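Local coordinates for siroheme decarboxylase (Hydrogenobacter thermophilus, PDB 4CH7), which catalyses the decarboxylation of siroheme to didecarboxysiroheme, a step in the biosynthesis of heme d1, at residues D65-A70 with S114-V119; Y263-T266 with K270-Y273. All blocks are in the same frame, centred on the assembly; numbering follows the deposited sequence.

Contact 1 (D65-A70 with S114-V119)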
loop_
_atom_site.group_PDB
_atom_site.type_symbol
_atom_site.label_atom_id
_atom_site.label_comp_id
_atom_site.label_asym_id
_atom_site.label_seq_id
_atom_site.Cartn_x
_atom_site.Cartn_y
_atom_site.Cartn_z
ATOM N N ASP A 65 2.438 -11.721 -2.711
ATOM C CA ASP A 65 3.823 -11.387 -2.429
ATOM C C ASP A 65 4.082 -10.003 -3.004
ATOM O O ASP A 65 3.887 -9.774 -4.202
ATOM C CB ASP A 65 4.780 -12.405 -3.045
ATOM C CG ASP A 65 6.179 -12.318 -2.457
ATOM O OD1 ASP A 65 6.442 -11.387 -1.665
ATOM O OD2 ASP A 65 7.019 -13.179 -2.791
ATOM N N SER A 66 4.495 -9.078 -2.147
ATOM C CA SER A 66 4.791 -7.721 -2.586
ATOM C C SER A 66 6.204 -7.314 -2.191
ATOM O O SER A 66 6.696 -7.692 -1.126
ATOM C CB SER A 66 3.767 -6.729 -2.030
ATOM O OG SER A 66 3.729 -6.762 -0.617
ATOM N N ALA A 67 6.857 -6.551 -3.061
ATOM C CA ALA A 67 8.224 -6.115 -2.809
ATOM C C ALA A 67 8.488 -4.751 -3.422
ATOM O O ALA A 67 7.751 -4.297 -4.301
ATOM C CB ALA A 67 9.216 -7.129 -3.352
ATOM N N LEU A 68 9.549 -4.104 -2.954
ATOM C CA LEU A 68 9.998 -2.858 -3.552
ATOM C C LEU A 68 11.053 -3.189 -4.599
ATOM O O LEU A 68 12.096 -3.761 -4.279
ATOM C CB LEU A 68 10.574 -1.924 -2.490
ATOM C CG LEU A 68 10.916 -0.497 -2.916
ATOM C CD1 LEU A 68 9.703 0.171 -3.539
ATOM C CD2 LEU A 68 11.414 0.304 -1.726
ATOM N N ILE A 69 10.771 -2.844 -5.850
ATOM C CA ILE A 69 11.677 -3.165 -6.946
ATOM C C ILE A 69 12.421 -1.918 -7.417
ATOM O O ILE A 69 11.838 -0.838 -7.502
ATOM C CB ILE A 69 10.918 -3.806 -8.124
ATOM C CG1 ILE A 69 10.025 -4.947 -7.628
ATOM C CG2 ILE A 69 11.889 -4.310 -9.182
ATOM C CD1 ILE A 69 10.778 -6.043 -6.888
ATOM N N ALA A 70 13.709 -2.071 -7.715
ATOM C CA ALA A 70 14.521 -0.968 -8.216
ATOM C C ALA A 70 15.210 -1.380 -9.511
ATOM O O ALA A 70 15.864 -2.416 -9.557
ATOM C CB ALA A 70 15.551 -0.559 -7.183
ATOM N N SER A 114 2.882 -16.704 -10.737
ATOM C CA SER A 114 4.327 -16.695 -10.889
ATOM C C SER A 114 4.923 -16.150 -9.608
ATOM O O SER A 114 4.308 -15.318 -8.937
ATOM C CB SER A 114 4.740 -15.803 -12.056
ATOM O OG SER A 114 6.143 -15.609 -12.078
ATOM N N GLU A 115 6.108 -16.629 -9.253
ATOM C CA GLU A 115 6.822 -16.058 -8.123
ATOM C C GLU A 115 7.235 -14.645 -8.498
ATOM O O GLU A 115 7.484 -14.360 -9.670
ATOM C CB GLU A 115 8.043 -16.902 -7.768
ATOM C CG GLU A 115 7.697 -18.306 -7.306
ATOM C CD GLU A 115 8.914 -19.189 -7.158
ATOM O OE1 GLU A 115 9.959 -18.691 -6.691
ATOM O OE2 GLU A 115 8.825 -20.382 -7.511
ATOM N N LEU A 116 7.290 -13.764 -7.504
ATOM C CA LEU A 116 7.636 -12.364 -7.720
ATOM C C LEU A 116 8.984 -12.220 -8.428
ATOM O O LEU A 116 9.127 -11.414 -9.348
ATOM C CB LEU A 116 7.640 -11.613 -6.385
ATOM C CG LEU A 116 7.907 -10.109 -6.413
ATOM C CD1 LEU A 116 6.956 -9.379 -5.484
ATOM C CD2 LEU A 116 9.338 -9.827 -6.021
ATOM N N GLU A 117 9.961 -13.016 -7.996
ATOM C CA GLU A 117 11.302 -13.003 -8.579
ATOM C C GLU A 117 11.317 -13.353 -10.066
ATOM O O GLU A 117 12.143 -12.839 -10.824
ATOM C CB GLU A 117 12.219 -13.965 -7.822
ATOM C CG GLU A 117 12.877 -13.369 -6.587
ATOM C CD GLU A 117 11.934 -13.237 -5.404
ATOM O OE1 GLU A 117 10.768 -13.667 -5.505
ATOM O OE2 GLU A 117 12.369 -12.706 -4.363
ATOM N N ASP A 118 10.414 -14.241 -10.475
ATOM C CA ASP A 118 10.296 -14.611 -11.880
ATOM C C ASP A 118 9.699 -13.453 -12.677
ATOM O O ASP A 118 10.181 -13.116 -13.759
ATOM C CB ASP A 118 9.431 -15.864 -12.043
ATOM C CG ASP A 118 10.098 -17.113 -11.495
ATOM O OD1 ASP A 118 11.300 -17.316 -11.765
ATOM O OD2 ASP A 118 9.417 -17.891 -10.795
ATOM N N VAL A 119 8.645 -12.856 -12.126
ATOM C CA VAL A 119 7.978 -11.709 -12.739
ATOM C C VAL A 119 8.953 -10.577 -13.062
ATOM O O VAL A 119 8.950 -10.053 -14.174
ATOM C CB VAL A 119 6.842 -11.177 -11.837
ATOM C CG1 VAL A 119 6.241 -9.911 -12.412
ATOM C CG2 VAL A 119 5.768 -12.234 -11.654
HETATM O O HOH W 1 6.490 -14.874 -4.781
#
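L116, in the first turn of helix 116-126, packs onto D65, A67 and I69 of strand 65-71, making a buried helix-on-sheet contact in the AsnC-like domain. CD1 of the leucine lies against the strand backbone, 3.3 Å from D65 O and 3.7 Å from A67 N. Both methyls touch A67 CB, and CD2 goes on, at the looser end of the patch, to I69 CD1 at 4.1 Å. With CG anti to the backbone N (chi1 -177°), L116 extends from the helix straight at the strand, and the I69 side chain runs antiparallel alongside it. Within the βαββαβ topology of this domain, a ferredoxin-like dimeric α+β barrel half, strand 65-71 is the first strand and helix 116-126 the second helix. V134 and R136 of the last strand, 132-139, also touch L116, which therefore straddles two neighbouring strands. Polar chemistry closes the D65 end. A water donates to D65 OD2 at 2.7 Å and accepts from L116 N at 3.0 Å, linking the carboxylate to an amide of the first helical turn just after the N-cap residue E115; the helix end would be expected to favour a negative charge there. D65 OD2 also forms a salt bridge with R136, whose guanidinium pairs with E117 as well and probably offsets the like charges of the two acids, D65 OD2 and E117 OE1 being 4.7 Å apart.

Contact 2 (Y263-T266 with K270-Y273)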
loop_
_atom_site.group_PDB
_atom_site.type_symbol
_atom_site.label_atom_id
_atom_site.label_comp_id
_atom_site.label_asym_id
_atom_site.label_seq_id
_atom_site.Cartn_x
_atom_site.Cartn_y
_atom_site.Cartn_z
ATOM N N TYR A 263 9.872 1.994 7.041
ATOM C CA TYR A 263 9.859 0.577 6.712
ATOM C C TYR A 263 11.179 -0.038 7.133
ATOM O O TYR A 263 12.180 0.666 7.275
ATOM C CB TYR A 263 9.670 0.376 5.209
ATOM C CG TYR A 263 8.472 1.092 4.631
ATOM C CD1 TYR A 263 8.567 2.409 4.205
ATOM C CD2 TYR A 263 7.249 0.448 4.498
ATOM C CE1 TYR A 263 7.480 3.068 3.674
ATOM C CE2 TYR A 263 6.155 1.101 3.965
ATOM C CZ TYR A 263 6.276 2.411 3.556
ATOM O OH TYR A 263 5.191 3.067 3.027
ATOM N N GLN A 264 11.183 -1.351 7.332
ATOM C CA GLN A 264 12.425 -2.051 7.609
ATOM C C GLN A 264 12.528 -3.322 6.780
ATOM O O GLN A 264 11.520 -3.895 6.355
ATOM C CB GLN A 264 12.560 -2.370 9.098
ATOM C CG GLN A 264 11.521 -3.345 9.631
ATOM C CD GLN A 264 11.902 -3.893 10.989
ATOM O OE1 GLN A 264 13.084 -4.007 11.308
ATOM N NE2 GLN A 264 10.905 -4.237 11.798
ATOM N N ARG A 265 13.761 -3.741 6.538
ATOM C CA ARG A 265 14.028 -4.977 5.830
ATOM C C ARG A 265 15.319 -5.540 6.381
ATOM O O ARG A 265 15.944 -4.938 7.254
ATOM C CB ARG A 265 14.179 -4.714 4.332
ATOM C CG ARG A 265 15.285 -3.723 3.988
ATOM C CD ARG A 265 15.501 -3.619 2.478
ATOM N NE ARG A 265 16.116 -4.819 1.912
ATOM C CZ ARG A 265 17.416 -4.943 1.655
ATOM N NH1 ARG A 265 18.248 -3.944 1.912
ATOM N NH2 ARG A 265 17.889 -6.068 1.143
ATOM N N THR A 266 15.723 -6.694 5.872
ATOM C CA THR A 266 17.020 -7.232 6.226
ATOM C C THR A 266 18.085 -6.483 5.443
ATOM O O THR A 266 17.772 -5.773 4.488
ATOM C CB THR A 266 17.115 -8.719 5.892
ATOM O OG1 THR A 266 18.294 -9.257 6.498
ATOM C CG2 THR A 266 17.171 -8.934 4.388
ATOM N N LYS A 270 23.499 -6.720 -1.956
ATOM C CA LYS A 270 23.005 -5.861 -3.029
ATOM C C LYS A 270 22.478 -4.511 -2.541
ATOM O O LYS A 270 22.444 -3.541 -3.303
ATOM C CB LYS A 270 21.929 -6.586 -3.839
ATOM C CG LYS A 270 22.477 -7.679 -4.740
ATOM C CD LYS A 270 21.362 -8.448 -5.428
ATOM C CE LYS A 270 21.936 -9.476 -6.389
ATOM N NZ LYS A 270 20.877 -10.297 -7.034
ATOM N N PHE A 271 22.070 -4.451 -1.276
ATOM C CA PHE A 271 21.540 -3.216 -0.698
ATOM C C PHE A 271 21.653 -3.264 0.825
ATOM O O PHE A 271 20.834 -3.895 1.494
ATOM C CB PHE A 271 20.081 -3.025 -1.121
ATOM C CG PHE A 271 19.641 -1.590 -1.167
ATOM C CD1 PHE A 271 20.087 -0.749 -2.174
ATOM C CD2 PHE A 271 18.770 -1.088 -0.212
ATOM C CE1 PHE A 271 19.676 0.574 -2.229
ATOM C CE2 PHE A 271 18.354 0.235 -0.257
ATOM C CZ PHE A 271 18.808 1.066 -1.268
ATOM N N ARG A 272 22.664 -2.588 1.366
ATOM C CA ARG A 272 22.987 -2.683 2.791
ATOM C C ARG A 272 22.093 -1.860 3.722
ATOM O O ARG A 272 22.260 -1.902 4.944
ATOM C CB ARG A 272 24.459 -2.328 3.034
ATOM C CG ARG A 272 25.338 -3.540 3.315
ATOM C CD ARG A 272 26.285 -3.844 2.166
ATOM N NE ARG A 272 27.468 -2.988 2.186
ATOM C CZ ARG A 272 28.553 -3.198 1.447
ATOM N NH1 ARG A 272 28.609 -4.240 0.630
ATOM N NH2 ARG A 272 29.587 -2.370 1.525
ATOM N N TYR A 273 21.144 -1.124 3.155
ATOM C CA TYR A 273 20.245 -0.309 3.965
ATOM C C TYR A 273 19.052 -1.126 4.465
ATOM O O TYR A 273 18.336 -1.743 3.673
ATOM C CB TYR A 273 19.773 0.912 3.176
ATOM C CG TYR A 273 20.902 1.681 2.522
ATOM C CD1 TYR A 273 21.693 2.554 3.256
ATOM C CD2 TYR A 273 21.171 1.537 1.170
ATOM C CE1 TYR A 273 22.724 3.255 2.659
ATOM C CE2 TYR A 273 22.195 2.233 0.564
ATOM C CZ TYR A 273 22.970 3.091 1.311
ATOM O OH TYR A 273 23.995 3.786 0.709
#
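NH1 of R265 comes in at the edge of the F271 ring, in its plane and 3.6 Å from CD2, while at the guanidinium's own edge, in plane, lies the backbone oxygen F271 O. One face of the F271 ring carries the edge of Y273, whose CD2 sits 3.4 Å above the ring plane, displaced toward the rim, so the two aromatic side chains meet edge against face. The grip itself is on backbone oxygens. R265 NH1 donates to F271 O over 2.6 Å in a nearly straight bond (169°), and to Y273 O over 2.8 Å in a more bent one (141°), with this second oxygen tilted somewhat out of the guanidinium plane. This one donor stands clearly tilted out of the plane of each carbonyl. With R265 CG between the backbone N and the carbonyl carbon (chi1 58°), CG and CD run alongside Y273 O, CD at 3.6 Å; the bend at chi3 then turns the guanidinium in toward both carbonyls. The contact spans the β-hairpin connection between strands 259-264 and 275-281, where R265 also pairs with N274 through the backbone. NH2 bonds to S268 OG, an atom that F271 N also contacts by a hydrogen bond, while F271 itself packs against L133, L135 and F276. A leucine in place of R265 would leave the carbonyls of F271 and Y273 without this shared donor and would probably let the 270-273 segment shift relative to the strand end. Here a cationic group is met by carbonyl dipoles; two carbonyl oxygens on NH1 and S268 OG on NH2 fix the rotation of the guanidinium, and its charge is likely to polarise the two carbonyls.

How the contacts relate
Contacts 1 and 2 belong to different AsnC-like domains of the chain but reach the same closed eight-stranded barrel. Their centres are 16 Å apart and their nearest atoms about 7 Å, without touching. Strand 132-139 lies between strands 65-71 and 259-264 and serves both: V134 meets the helix of contact 1 and R136 both its helix and its strand, whereas the alternate residues L133 and L135 meet F271, and L135 also R265, in contact 2. The same L133 and L135 pair through the backbone with A70 and L68. Contact 1 is the nearer to the inferred active-site H93, whose side chain is about 10 Å from that of S66; contact 2 lies away from this site.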